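Local structure of phosphoinositide 3-kinase adapter protein 1 (Homo sapiens, 5FOR) at residues Q25-S30 and T129-V134; C7-V12 and C63-L68; V95-C100 and A116-L121. The protein acts as a signalling adapter that couples B-cell receptor and Toll-like receptor signalling to phosphoinositide 3-kinase, here represented by its TIR domain. All blocks are in the same frame, centred on the assembly; numbering follows the deposited sequence. Where two conformers were deposited one is given.

How the contacts relate
All three contacts are buried, but they sit at different depths. Contact 2, between strands 9-13 and 63-68, lies near the centre of the domain and is nearly all backbone hydrogen bonds and branched aliphatic side chains. Contact 3 adds the edge strand 119-121 to 95-99; it keeps the same parallel ladder but brings in an arginine-glutamate salt bridge and a tryptophan. Strands 63-68 and 95-99 are neighbours, so contacts 2 and 3 belong to one sheet. Contact 1 joins two helices that lie over that sheet, with no hydrogen bond between them. Val134 touches Val65 and Ile9 of contact 2, while Tyr130 packs on Leu121 of contact 3.

Contact 1. Residues Q25-S30 and T129-V134; sequences QTLFLS and TYVAAV. With I3C (5-amino-2,4,6-triiodobenzene-1,3-dicarboxylic acid), chain C.
Phe28 and Val134 reach toward each other tip to tip and form the tight, wholly apolar end of this contact. Val134 CG1 comes to 3.4 Å from Phe28 CZ, at the outer end of the ring. The other methyl, Val134 CG2, sits over one face, offset toward the rim, in a CH-pi contact 4.3 Å from the centroid of the Phe28 ring and 21° off the ring normal. Phe28 CG stands anti to its own carbonyl carbon (chi1 -72°), and the ring beyond it brings its tip close to the second helix although the CB bond does not aim there. Val131 CG1 meets the same ring at its edge, 4.2 Å from Phe28 CD1.

Next to Phe28 in the chain, Leu27 lies across Val131 and Tyr130, which sit about a turn before Val134, at about a right angle to each. Leu27 CG is 3.9 Å from Val131 CG1, and Leu27 CD2 lies at the edge of the Tyr130 ring, close to CB. The tyrosine ring then leads away from helix 25-30, and its hydroxyl bonds to the carbonyl oxygen of Thr122.

On the outer side, where exposed Ser30 lies, the partner is a bound small molecule instead of protein: the triiodinated acid I3C lies against Leu27, Ser30 and Val131. Leu27 CD1 lies 3.4 Å from I3C O12, and Val131 CG2 is 3.3 Å from O9 of the other carboxylate. Iodine I2 is 3.2 Å from Ser30 O.

Across the whole interface no hydrogen bond forms, and the segment axes, 10.4 Å apart at closest approach, cross at -71°. They belong to the first and last helices of the chain, both packed against one face of the parallel sheet, as expected of the flavodoxin-like alpha/beta fold of a TIR domain.

Contact 2. Residues C7-V12 and C63-L68; sequences CDILIV and CVVVLL
The parallel beta ladder at the heart of the TIR domain's alpha/beta sheet pairs Ile9 to Val12 with Cys63 to Val66. The two strand segments run the same way, 20° apart. Leu10 and Val12 reach both ways along the ladder: Leu10 N bonds to Cys63 O and its O accepts from Val65 N, while Val12 N bonds to Val65 O and its O accepts from Leu67 N. A weak bond from Cys63 N to Asp8 O precedes them. Each strand also has a further neighbour, 40-43 beside Ile9 and Ile11, and 95-99 beside Val64, so the pair is interior to the sheet.

Side chains alternate between the faces. Ile9, Ile11, Cys63 and Val65 share one, where Ile9 and Val65 lie side by side, their CG2 methyls 4.1 Å apart. Ile11 CG2 touches Leu67 CG at 4.0 Å, and both residues meet Cys21 of helix 18-30. On the other face, Val12 crosses Val64 obliquely: Val12 CG2, anti to its carbonyl carbon, meets Val64 CG1 at 3.7 Å.

Contact 3. Residues V95-C100 and A116-L121; sequences VVRLLC and AHWQEL
Val95 sets its CG1 methyl over one face of the Trp118 indole, above the six-membered ring, a CH-pi contact 3.5 Å from the centroid of that ring and 15° off its normal. Arg97 crosses the same tryptophan at about a right angle, with Arg97 NH1 3.4 Å from Trp118 CB. Where Val96 and Leu121 share a face of the sheet, Val96 CG1 fits against Leu121 CD1, and Val96 CG2 lies beside the CG of Gln119. Farther along, Leu98 CD1 fills the hollow beside Leu121 CB at 3.6 Å. On the opposite face the aliphatic end of Leu99 backs the Glu120 carboxylate, Leu99 CD1 3.5 Å from Glu120 OE2.

Between the two faces runs a parallel ladder in which Arg97 N bonds to Gln119 O, Leu121 N to Arg97 O and Leu99 N to Leu121 O.

Arg97 CG lies between its backbone N and carbonyl carbon (chi1 71°), and the chain then extends to NE. In a salt bridge, Arg97 NE (2.7 Å) and Arg97 NH2 (2.9 Å) both bond Glu120 OE1: OE1 takes NE on its anti lone pair, while NH2 comes from above the carboxylate plane. With Trp115 O accepting from NH1, the guanidinium's rotation is fixed, and its charge probably eases the approach of Glu120 OE1 to Asp104, with which Arg97 makes a long, weak ion pair.

Contact 1. Residues Q25-S30 and T129-V134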
ATOM      1  N   GLN A  25       2.705  -1.508  10.983  1.00 49.24           N
ATOM      2  CA  GLN A  25       3.074  -2.858  11.350  1.00 50.09           C
ATOM      3  C   GLN A  25       2.719  -3.097  12.812  1.00 56.78           C
ATOM      4  O   GLN A  25       1.989  -4.031  13.114  1.00 62.81           O
ATOM      5  CB  GLN A  25       4.563  -3.102  11.152  1.00 53.96           C
ATOM      6  CG  GLN A  25       4.987  -3.645   9.830  1.00 61.35           C
ATOM      7  CD  GLN A  25       6.506  -3.709   9.728  1.00 67.23           C
ATOM      8  OE1 GLN A  25       7.188  -2.670   9.714  1.00 73.67           O
ATOM      9  NE2 GLN A  25       7.048  -4.924   9.681  1.00 47.96           N
ATOM     10  N   THR A  26       3.226  -2.246  13.712  1.00 53.12           N
ATOM     11  CA  THR A  26       3.004  -2.439  15.148  1.00 51.06           C
ATOM     12  C   THR A  26       1.527  -2.313  15.477  1.00 51.85           C
ATOM     13  O   THR A  26       1.017  -3.017  16.330  1.00 50.64           O
ATOM     14  CB  THR A  26       3.770  -1.431  16.041  1.00 52.11           C
ATOM     15  OG1 THR A  26       3.060  -0.186  16.079  1.00 75.49           O
ATOM     16  CG2 THR A  26       5.176  -1.209  15.537  1.00 45.13           C
ATOM     17  N   LEU A  27       0.836  -1.413  14.801  1.00 42.27           N
ATOM     18  CA  LEU A  27      -0.579  -1.282  15.057  1.00 49.29           C
ATOM     19  C   LEU A  27      -1.348  -2.540  14.619  1.00 54.01           C
ATOM     20  O   LEU A  27      -2.237  -3.011  15.330  1.00 54.67           O
ATOM     21  CB  LEU A  27      -1.126  -0.048  14.352  1.00 43.24           C
ATOM     22  CG  LEU A  27      -2.637   0.006  14.280  1.00 50.35           C
ATOM     23  CD1 LEU A  27      -3.145   0.345  15.699  1.00 40.48           C
ATOM     24  CD2 LEU A  27      -3.065   1.086  13.275  1.00 38.39           C
ATOM     25  N   PHE A  28      -0.996  -3.076  13.450  1.00 50.91           N
ATOM     26  CA  PHE A  28      -1.705  -4.216  12.876  1.00 52.08           C
ATOM     27  C   PHE A  28      -1.460  -5.489  13.673  1.00 56.00           C
ATOM     28  O   PHE A  28      -2.324  -6.335  13.744  1.00 64.80           O
ATOM     29  CB  PHE A  28      -1.307  -4.442  11.411  1.00 51.47           C
ATOM     30  CG  PHE A  28      -1.839  -3.404  10.482  1.00 51.95           C
ATOM     31  CD1 PHE A  28      -2.887  -2.579  10.879  1.00 55.53           C
ATOM     32  CD2 PHE A  28      -1.280  -3.226   9.220  1.00 47.40           C
ATOM     33  CE1 PHE A  28      -3.376  -1.579  10.033  1.00 53.62           C
ATOM     34  CE2 PHE A  28      -1.759  -2.244   8.366  1.00 45.44           C
ATOM     35  CZ  PHE A  28      -2.812  -1.418   8.773  1.00 42.37           C
ATOM     36  N   LEU A  29      -0.277  -5.612  14.258  1.00 48.59           N
ATOM     37  CA  LEU A  29       0.061  -6.730  15.089  1.00 55.19           C
ATOM     38  C   LEU A  29      -0.517  -6.609  16.485  1.00 64.31           C
ATOM     39  O   LEU A  29      -0.568  -7.587  17.233  1.00 77.67           O
ATOM     40  CB  LEU A  29       1.575  -6.873  15.165  1.00 63.43           C
ATOM     41  CG  LEU A  29       2.235  -7.156  13.825  1.00 72.51           C
ATOM     42  CD1 LEU A  29       3.735  -7.108  13.996  1.00 69.81           C
ATOM     43  CD2 LEU A  29       1.750  -8.509  13.244  1.00 67.32           C
ATOM     44  N   SER A  30      -0.934  -5.407  16.842  1.00 58.88           N
ATOM     45  CA  SER A  30      -1.550  -5.165  18.134  1.00 54.61           C
ATOM     46  C   SER A  30      -3.032  -5.480  18.109  1.00 59.68           C
ATOM     47  O   SER A  30      -3.606  -5.826  19.133  1.00 71.47           O
ATOM     48  CB  SER A  30      -1.345  -3.717  18.567  1.00 53.10           C
ATOM     49  OG  SER A  30       0.011  -3.515  18.875  1.00 63.30           O
ATOM     50  N   THR A 129      -9.696   3.727  12.593  1.00 44.28           N
ATOM     51  CA  THR A 129      -9.979   3.889  11.166  1.00 42.37           C
ATOM     52  C   THR A 129      -8.989   3.084  10.305  1.00 42.33           C
ATOM     53  O   THR A 129      -9.390   2.406   9.363  1.00 46.21           O
ATOM     54  CB  THR A 129      -9.960   5.368  10.783  1.00 45.30           C
ATOM     55  OG1 THR A 129     -10.940   6.055  11.576  1.00 49.53           O
ATOM     56  CG2 THR A 129     -10.240   5.572   9.276  1.00 41.44           C
ATOM     57  N   TYR A 130      -7.712   3.113  10.670  1.00 40.51           N
ATOM     58  CA  TYR A 130      -6.693   2.384   9.915  1.00 49.66           C
ATOM     59  C   TYR A 130      -6.985   0.883   9.874  1.00 53.05           C
ATOM     60  O   TYR A 130      -6.967   0.260   8.803  1.00 48.39           O
ATOM     61  CB  TYR A 130      -5.312   2.617  10.519  1.00 42.23           C
ATOM     62  CG  TYR A 130      -4.827   4.040  10.462  1.00 42.66           C
ATOM     63  CD1 TYR A 130      -5.095   4.842   9.362  1.00 53.42           C
ATOM     64  CD2 TYR A 130      -4.091   4.579  11.497  1.00 45.29           C
ATOM     65  CE1 TYR A 130      -4.650   6.164   9.296  1.00 48.21           C
ATOM     66  CE2 TYR A 130      -3.644   5.902  11.453  1.00 60.59           C
ATOM     67  CZ  TYR A 130      -3.924   6.688  10.340  1.00 54.35           C
ATOM     68  OH  TYR A 130      -3.466   7.989  10.264  1.00 50.04           O
ATOM     69  N   VAL A 131      -7.273   0.313  11.045  1.00 43.37           N
ATOM     70  CA  VAL A 131      -7.523  -1.117  11.161  1.00 48.71           C
ATOM     71  C   VAL A 131      -8.851  -1.523  10.516  1.00 43.13           C
ATOM     72  O   VAL A 131      -8.919  -2.559   9.848  1.00 60.35           O
ATOM     73  CB  VAL A 131      -7.494  -1.577  12.648  1.00 62.82           C
ATOM     74  CG1 VAL A 131      -6.103  -1.416  13.234  1.00 57.44           C
ATOM     75  CG2 VAL A 131      -8.519  -0.810  13.447  1.00 67.44           C
ATOM     76  N   ALA A 132      -9.902  -0.729  10.717  1.00 41.01           N
ATOM     77  CA  ALA A 132     -11.191  -0.996  10.062  1.00 46.37           C
ATOM     78  C   ALA A 132     -11.015  -1.051   8.551  1.00 53.57           C
ATOM     79  O   ALA A 132     -11.668  -1.860   7.896  1.00 57.10           O
ATOM     80  CB  ALA A 132     -12.240   0.043  10.442  1.00 38.12           C
ATOM     81  N   ALA A 133     -10.113  -0.227   8.003  1.00 47.44           N
ATOM     82  CA  ALA A 133      -9.901  -0.244   6.559  1.00 46.69           C
ATOM     83  C   ALA A 133      -9.232  -1.542   6.102  1.00 43.11           C
ATOM     84  O   ALA A 133      -9.722  -2.178   5.165  1.00 39.28           O
ATOM     85  CB  ALA A 133      -9.091   0.983   6.075  1.00 33.88           C
ATOM     86  N   VAL A 134      -8.140  -1.974   6.743  1.00 33.13           N
ATOM     87  CA  VAL A 134      -7.564  -3.251   6.292  1.00 50.06           C
ATOM     88  C   VAL A 134      -8.435  -4.447   6.711  1.00 51.24           C
ATOM     89  O   VAL A 134      -8.398  -5.487   6.067  1.00 56.57           O
ATOM     90  CB  VAL A 134      -6.120  -3.437   6.752  1.00 48.31           C
ATOM     91  CG1 VAL A 134      -5.378  -2.143   6.598  1.00 46.60           C
ATOM     92  CG2 VAL A 134      -6.069  -3.919   8.198  1.00 56.85           C
TER
HETATM   93  I3  I3C C1141     -10.630  -5.053  18.269  0.55130.06           I
HETATM   94  I2  I3C C1141      -5.185  -3.661  20.842  0.55108.48           I
HETATM   95  I1  I3C C1141      -6.938  -0.154  16.443  0.55119.23           I
HETATM   96  O8  I3C C1141     -10.267  -3.294  15.603  0.55 85.94           O
HETATM   97  O9  I3C C1141     -10.219  -1.203  16.250  0.55 65.23           O
HETATM   98  C10 I3C C1141      -5.329  -1.345  18.666  0.55 62.08           C
HETATM   99  N13 I3C C1141      -7.981  -5.317  20.360  0.55 29.96           N
HETATM  100  C1  I3C C1141      -8.760  -2.695  17.407  0.55 60.57           C
HETATM  101  C6  I3C C1141      -8.927  -3.855  18.355  0.55 48.49           C
HETATM  102  C5  I3C C1141      -7.894  -4.181  19.388  0.55 49.31           C
HETATM  103  C4  I3C C1141      -6.706  -3.327  19.468  0.55 66.32           C
HETATM  104  C3  I3C C1141      -6.534  -2.205  18.542  0.55 68.43           C
HETATM  105  C2  I3C C1141      -7.530  -1.853  17.531  0.55 68.01           C
HETATM  106  C7  I3C C1141      -9.818  -2.382  16.366  0.55 71.70           C
HETATM  107  O11 I3C C1141      -5.461  -0.281  19.305  0.55 73.28           O
HETATM  108  O12 I3C C1141      -4.259  -1.694  18.135  0.55 61.51           O

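Contact 2. Residues C7-V12 and C63-L68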
ATOM      1  N   CYS A   7       0.600 -14.372   1.530  1.00 94.28           N
ATOM      2  CA  CYS A   7       0.515 -13.066   2.192  1.00 83.13           C
ATOM      3  C   CYS A   7      -0.908 -12.501   2.249  1.00 75.53           C
ATOM      4  O   CYS A   7      -1.630 -12.515   1.256  1.00 85.03           O
ATOM      5  CB  CYS A   7       1.434 -12.070   1.466  1.00 78.70           C
ATOM      6  SG  CYS A   7       1.692 -10.449   2.270  1.00 72.50           S
ATOM      7  N   ASP A   8      -1.306 -11.994   3.413  1.00 62.86           N
ATOM      8  CA  ASP A   8      -2.627 -11.387   3.564  1.00 61.48           C
ATOM      9  C   ASP A   8      -2.628  -9.855   3.415  1.00 62.30           C
ATOM     10  O   ASP A   8      -3.415  -9.310   2.649  1.00 62.36           O
ATOM     11  CB  ASP A   8      -3.208 -11.758   4.912  1.00 73.50           C
ATOM     12  CG  ASP A   8      -3.294 -13.250   5.101  1.00 86.46           C
ATOM     13  OD1 ASP A   8      -4.104 -13.886   4.382  1.00 87.33           O
ATOM     14  OD2 ASP A   8      -2.551 -13.777   5.966  1.00 85.24           O
ATOM     15  N   ILE A   9      -1.746  -9.181   4.153  1.00 57.29           N
ATOM     16  CA  ILE A   9      -1.621  -7.730   4.112  1.00 52.14           C
ATOM     17  C   ILE A   9      -0.207  -7.318   3.686  1.00 51.45           C
ATOM     18  O   ILE A   9       0.785  -7.672   4.334  1.00 49.28           O
ATOM     19  CB  ILE A   9      -1.989  -7.101   5.477  1.00 53.32           C
ATOM     20  CG1 ILE A   9      -3.418  -7.504   5.889  1.00 42.45           C
ATOM     21  CG2 ILE A   9      -1.830  -5.549   5.411  1.00 37.46           C
ATOM     22  CD1 ILE A   9      -3.849  -7.002   7.254  1.00 39.17           C
ATOM     23  N   LEU A  10      -0.117  -6.570   2.593  1.00 42.63           N
ATOM     24  CA  LEU A  10       1.170  -6.121   2.098  1.00 44.31           C
ATOM     25  C   LEU A  10       1.277  -4.586   2.124  1.00 43.70           C
ATOM     26  O   LEU A  10       0.511  -3.897   1.453  1.00 45.11           O
ATOM     27  CB  LEU A  10       1.410  -6.642   0.678  1.00 43.38           C
ATOM     28  CG  LEU A  10       2.737  -6.142   0.073  1.00 49.25           C
ATOM     29  CD1 LEU A  10       3.974  -6.642   0.857  1.00 42.32           C
ATOM     30  CD2 LEU A  10       2.830  -6.542  -1.373  1.00 47.01           C
ATOM     31  N   ILE A  11       2.225  -4.073   2.906  1.00 45.67           N
ATOM     32  CA  ILE A  11       2.480  -2.640   2.988  1.00 35.41           C
ATOM     33  C   ILE A  11       3.591  -2.271   2.008  1.00 48.74           C
ATOM     34  O   ILE A  11       4.741  -2.679   2.173  1.00 46.45           O
ATOM     35  CB  ILE A  11       2.839  -2.200   4.412  1.00 40.65           C
ATOM     36  CG1 ILE A  11       1.821  -2.750   5.424  1.00 36.49           C
ATOM     37  CG2 ILE A  11       2.926  -0.653   4.485  1.00 35.20           C
ATOM     38  CD1 ILE A  11       2.136  -2.439   6.866  1.00 37.14           C
ATOM     39  N   VAL A  12       3.216  -1.526   0.971  1.00 39.12           N
ATOM     40  CA  VAL A  12       4.133  -1.014  -0.049  1.00 44.74           C
ATOM     41  C   VAL A  12       4.512   0.439   0.254  1.00 43.69           C
ATOM     42  O   VAL A  12       3.646   1.296   0.395  1.00 39.98           O
ATOM     43  CB  VAL A  12       3.497  -1.125  -1.439  1.00 41.90           C
ATOM     44  CG1 VAL A  12       4.491  -0.755  -2.513  1.00 40.85           C
ATOM     45  CG2 VAL A  12       2.970  -2.528  -1.639  1.00 43.23           C
ATOM     46  N   CYS A  63      -4.471  -8.236   0.278  1.00 62.38           N
ATOM     47  CA  CYS A  63      -4.748  -6.813   0.442  1.00 53.87           C
ATOM     48  C   CYS A  63      -3.455  -5.985   0.336  1.00 53.82           C
ATOM     49  O   CYS A  63      -2.386  -6.416   0.779  1.00 51.88           O
ATOM     50  CB  CYS A  63      -5.461  -6.612   1.774  1.00 52.14           C
ATOM     51  SG  CYS A  63      -5.378  -5.026   2.534  1.00 68.31           S
ATOM     52  N   VAL A  64      -3.535  -4.817  -0.305  1.00 42.18           N
ATOM     53  CA  VAL A  64      -2.353  -3.979  -0.425  1.00 31.35           C
ATOM     54  C   VAL A  64      -2.632  -2.666   0.257  1.00 38.56           C
ATOM     55  O   VAL A  64      -3.701  -2.083   0.093  1.00 42.91           O
ATOM     56  CB  VAL A  64      -1.913  -3.749  -1.887  1.00 40.59           C
ATOM     57  CG1 VAL A  64      -0.689  -2.858  -1.914  1.00 45.82           C
ATOM     58  CG2 VAL A  64      -1.557  -5.049  -2.540  1.00 58.72           C
ATOM     59  N   VAL A  65      -1.662  -2.217   1.041  1.00 37.30           N
ATOM     60  CA  VAL A  65      -1.724  -0.918   1.664  1.00 31.40           C
ATOM     61  C   VAL A  65      -0.613  -0.112   1.028  1.00 39.70           C
ATOM     62  O   VAL A  65       0.561  -0.475   1.140  1.00 42.73           O
ATOM     63  CB  VAL A  65      -1.578  -0.992   3.199  1.00 32.95           C
ATOM     64  CG1 VAL A  65      -1.621   0.410   3.815  1.00 32.46           C
ATOM     65  CG2 VAL A  65      -2.676  -1.898   3.806  1.00 37.93           C
ATOM     66  N   VAL A  66      -0.995   0.962   0.338  1.00 36.27           N
ATOM     67  CA  VAL A  66      -0.041   1.817  -0.386  1.00 41.48           C
ATOM     68  C   VAL A  66       0.274   3.080   0.407  1.00 37.34           C
ATOM     69  O   VAL A  66      -0.624   3.911   0.660  1.00 34.90           O
ATOM     70  CB  VAL A  66      -0.587   2.196  -1.803  1.00 44.06           C
ATOM     71  CG1 VAL A  66       0.493   2.851  -2.627  1.00 37.28           C
ATOM     72  CG2 VAL A  66      -1.139   0.965  -2.518  1.00 31.79           C
ATOM     73  N   LEU A  67       1.530   3.246   0.820  1.00 31.40           N
ATOM     74  CA  LEU A  67       1.866   4.501   1.502  1.00 37.56           C
ATOM     75  C   LEU A  67       2.212   5.509   0.411  1.00 42.41           C
ATOM     76  O   LEU A  67       3.256   5.423  -0.225  1.00 41.22           O
ATOM     77  CB  LEU A  67       3.005   4.332   2.517  1.00 42.91           C
ATOM     78  CG  LEU A  67       2.791   3.259   3.602  1.00 49.75           C
ATOM     79  CD1 LEU A  67       3.660   3.498   4.813  1.00 45.62           C
ATOM     80  CD2 LEU A  67       1.346   3.166   4.029  1.00 51.87           C
ATOM     81  N   LEU A  68       1.298   6.438   0.173  1.00 42.64           N
ATOM     82  CA  LEU A  68       1.480   7.415  -0.891  1.00 35.62           C
ATOM     83  C   LEU A  68       2.390   8.537  -0.440  1.00 37.63           C
ATOM     84  O   LEU A  68       1.923   9.560   0.053  1.00 44.75           O
ATOM     85  CB  LEU A  68       0.141   7.990  -1.328  1.00 37.88           C
ATOM     86  CG  LEU A  68       0.104   8.578  -2.724  1.00 38.44           C
ATOM     87  CD1 LEU A  68       0.442   7.463  -3.697  1.00 32.76           C
ATOM     88  CD2 LEU A  68      -1.275   9.155  -2.994  1.00 35.67           C
TER

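Contact 3. Residues V95-C100 and A116-L121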
ATOM      1  N   VAL A  95      -7.626  -2.533  -2.123  1.00 40.74           N
ATOM      2  CA  VAL A  95      -6.520  -1.581  -2.038  1.00 29.16           C
ATOM      3  C   VAL A  95      -6.792  -0.429  -1.084  1.00 41.11           C
ATOM      4  O   VAL A  95      -7.853   0.200  -1.113  1.00 42.76           O
ATOM      5  CB  VAL A  95      -6.135  -1.006  -3.418  1.00 44.41           C
ATOM      6  CG1 VAL A  95      -4.849  -0.087  -3.306  1.00 28.66           C
ATOM      7  CG2 VAL A  95      -5.935  -2.107  -4.389  1.00 29.84           C
ATOM      8  N   VAL A  96      -5.801  -0.151  -0.246  1.00 38.05           N
ATOM      9  CA  VAL A  96      -5.877   0.949   0.695  1.00 30.32           C
ATOM     10  C   VAL A  96      -4.710   1.874   0.469  1.00 33.29           C
ATOM     11  O   VAL A  96      -3.573   1.432   0.260  1.00 38.66           O
ATOM     12  CB  VAL A  96      -5.912   0.439   2.154  1.00 39.08           C
ATOM     13  CG1 VAL A  96      -6.055   1.615   3.138  1.00 27.81           C
ATOM     14  CG2 VAL A  96      -7.081  -0.505   2.309  1.00 41.10           C
ATOM     15  N   ARG A  97      -4.977   3.172   0.493  1.00 28.45           N
ATOM     16  CA  ARG A  97      -3.864   4.102   0.360  1.00 27.19           C
ATOM     17  C   ARG A  97      -3.830   5.008   1.555  1.00 27.09           C
ATOM     18  O   ARG A  97      -4.879   5.420   2.087  1.00 31.07           O
ATOM     19  CB  ARG A  97      -3.928   4.902  -0.950  1.00 36.13           C
ATOM     20  CG  ARG A  97      -5.033   5.962  -1.064  1.00 38.97           C
ATOM     21  CD  ARG A  97      -4.849   6.776  -2.360  1.00 46.09           C
ATOM     22  NE  ARG A  97      -6.029   7.579  -2.623  1.00 49.54           N
ATOM     23  CZ  ARG A  97      -7.034   7.227  -3.416  1.00 45.45           C
ATOM     24  NH1 ARG A  97      -6.988   6.098  -4.104  1.00 37.63           N
ATOM     25  NH2 ARG A  97      -8.083   8.031  -3.532  1.00 46.41           N
ATOM     26  N   LEU A  98      -2.615   5.273   2.016  1.00 35.06           N
ATOM     27  CA  LEU A  98      -2.411   6.269   3.045  1.00 34.14           C
ATOM     28  C   LEU A  98      -1.676   7.457   2.441  1.00 36.41           C
ATOM     29  O   LEU A  98      -0.603   7.307   1.864  1.00 49.94           O
ATOM     30  CB  LEU A  98      -1.629   5.702   4.228  1.00 43.99           C
ATOM     31  CG  LEU A  98      -1.274   6.837   5.197  1.00 50.93           C
ATOM     32  CD1 LEU A  98      -2.506   7.170   5.977  1.00 55.13           C
ATOM     33  CD2 LEU A  98      -0.135   6.483   6.116  1.00 62.49           C
ATOM     34  N   LEU A  99      -2.260   8.635   2.571  1.00 43.01           N
ATOM     35  CA  LEU A  99      -1.643   9.855   2.050  1.00 43.01           C
ATOM     36  C   LEU A  99      -0.549  10.333   2.968  1.00 43.71           C
ATOM     37  O   LEU A  99      -0.838  10.841   4.046  1.00 51.39           O
ATOM     38  CB  LEU A  99      -2.682  10.967   1.888  1.00 34.96           C
ATOM     39  CG  LEU A  99      -3.862  10.626   0.984  1.00 38.47           C
ATOM     40  CD1 LEU A  99      -4.830  11.800   0.877  1.00 31.88           C
ATOM     41  CD2 LEU A  99      -3.354  10.242  -0.373  1.00 31.56           C
ATOM     42  N   CYS A 100       0.700  10.201   2.532  1.00 51.31           N
ATOM     43  CA  CYS A 100       1.865  10.645   3.313  0.61 48.91           C
ATOM     44  C   CYS A 100       2.533  11.882   2.719  1.00 41.54           C
ATOM     45  O   CYS A 100       3.578  11.767   2.066  1.00 44.28           O
ATOM     46  CB  CYS A 100       2.929   9.546   3.410  0.61 46.78           C
ATOM     47  SG  CYS A 100       2.441   8.068   4.213  0.61 53.82           S
ATOM     48  N   ALA A 116     -10.182   6.112  -7.692  1.00 42.00           N
ATOM     49  CA  ALA A 116     -11.244   6.713  -6.915  1.00 40.37           C
ATOM     50  C   ALA A 116     -11.969   5.676  -6.059  1.00 45.42           C
ATOM     51  O   ALA A 116     -12.707   6.017  -5.143  1.00 44.43           O
ATOM     52  CB  ALA A 116     -12.215   7.407  -7.836  1.00 37.00           C
ATOM     53  N   HIS A 117     -11.759   4.399  -6.342  1.00 46.31           N
ATOM     54  CA  HIS A 117     -12.495   3.404  -5.594  1.00 44.58           C
ATOM     55  C   HIS A 117     -11.720   2.775  -4.471  1.00 43.99           C
ATOM     56  O   HIS A 117     -12.265   1.958  -3.741  1.00 51.76           O
ATOM     57  CB  HIS A 117     -13.012   2.348  -6.540  1.00 36.93           C
ATOM     58  CG  HIS A 117     -13.961   2.913  -7.531  1.00 49.20           C
ATOM     59  ND1 HIS A 117     -13.659   3.058  -8.864  1.00 50.31           N
ATOM     60  CD2 HIS A 117     -15.183   3.483  -7.357  1.00 44.83           C
ATOM     61  CE1 HIS A 117     -14.673   3.632  -9.485  1.00 46.49           C
ATOM     62  NE2 HIS A 117     -15.601   3.911  -8.583  1.00 47.34           N
ATOM     63  N   TRP A 118     -10.454   3.162  -4.334  1.00 37.68           N
ATOM     64  CA  TRP A 118      -9.683   2.728  -3.189  1.00 40.47           C
ATOM     65  C   TRP A 118     -10.237   3.413  -1.941  1.00 35.51           C
ATOM     66  O   TRP A 118     -10.816   4.499  -1.960  1.00 52.69           O
ATOM     67  CB  TRP A 118      -8.181   3.035  -3.326  1.00 32.51           C
ATOM     68  CG  TRP A 118      -7.541   2.498  -4.557  1.00 42.98           C
ATOM     69  CD1 TRP A 118      -8.151   1.804  -5.552  1.00 32.41           C
ATOM     70  CD2 TRP A 118      -6.164   2.653  -4.958  1.00 31.69           C
ATOM     71  NE1 TRP A 118      -7.247   1.498  -6.537  1.00 44.50           N
ATOM     72  CE2 TRP A 118      -6.022   1.992  -6.189  1.00 36.89           C
ATOM     73  CE3 TRP A 118      -5.046   3.232  -4.368  1.00 35.68           C
ATOM     74  CZ2 TRP A 118      -4.791   1.908  -6.853  1.00 33.27           C
ATOM     75  CZ3 TRP A 118      -3.829   3.158  -5.027  1.00 35.06           C
ATOM     76  CH2 TRP A 118      -3.709   2.495  -6.258  1.00 35.59           C
ATOM     77  N   GLN A 119     -10.100   2.689  -0.868  1.00 35.20           N
ATOM     78  CA  GLN A 119     -10.113   3.204   0.475  1.00 41.34           C
ATOM     79  C   GLN A 119      -8.928   4.128   0.743  1.00 46.26           C
ATOM     80  O   GLN A 119      -7.765   3.764   0.532  1.00 41.93           O
ATOM     81  CB  GLN A 119     -10.217   1.944   1.305  1.00 53.25           C
ATOM     82  CG  GLN A 119     -10.285   1.766   2.764  1.00 72.81           C
ATOM     83  CD  GLN A 119     -11.319   0.733   3.125  1.00 49.58           C
ATOM     84  OE1 GLN A 119     -11.120  -0.104   3.980  1.00 78.08           O
ATOM     85  NE2 GLN A 119     -12.503   1.111   2.838  1.00 70.47           N
ATOM     86  N   GLU A 120      -9.240   5.359   1.153  1.00 33.94           N
ATOM     87  CA  GLU A 120      -8.195   6.357   1.394  1.00 50.15           C
ATOM     88  C   GLU A 120      -8.040   6.722   2.867  1.00 47.73           C
ATOM     89  O   GLU A 120      -9.014   6.945   3.571  1.00 48.15           O
ATOM     90  CB  GLU A 120      -8.455   7.637   0.585  1.00 34.36           C
ATOM     91  CG  GLU A 120      -7.301   8.657   0.640  1.00 53.37           C
ATOM     92  CD  GLU A 120      -7.519   9.864  -0.310  1.00 68.50           C
ATOM     93  OE1 GLU A 120      -7.110   9.804  -1.505  1.00 59.46           O
ATOM     94  OE2 GLU A 120      -8.111  10.872   0.142  1.00 76.68           O
ATOM     95  N   LEU A 121      -6.800   6.808   3.324  1.00 44.09           N
ATOM     96  CA  LEU A 121      -6.556   7.237   4.696  1.00 39.01           C
ATOM     97  C   LEU A 121      -5.628   8.441   4.773  1.00 33.93           C
ATOM     98  O   LEU A 121      -4.785   8.682   3.897  1.00 42.92           O
ATOM     99  CB  LEU A 121      -5.953   6.093   5.518  1.00 45.71           C
ATOM    100  CG  LEU A 121      -6.719   4.777   5.517  1.00 46.23           C
ATOM    101  CD1 LEU A 121      -5.827   3.693   6.089  1.00 53.72           C
ATOM    102  CD2 LEU A 121      -7.959   4.931   6.352  1.00 46.63           C
TER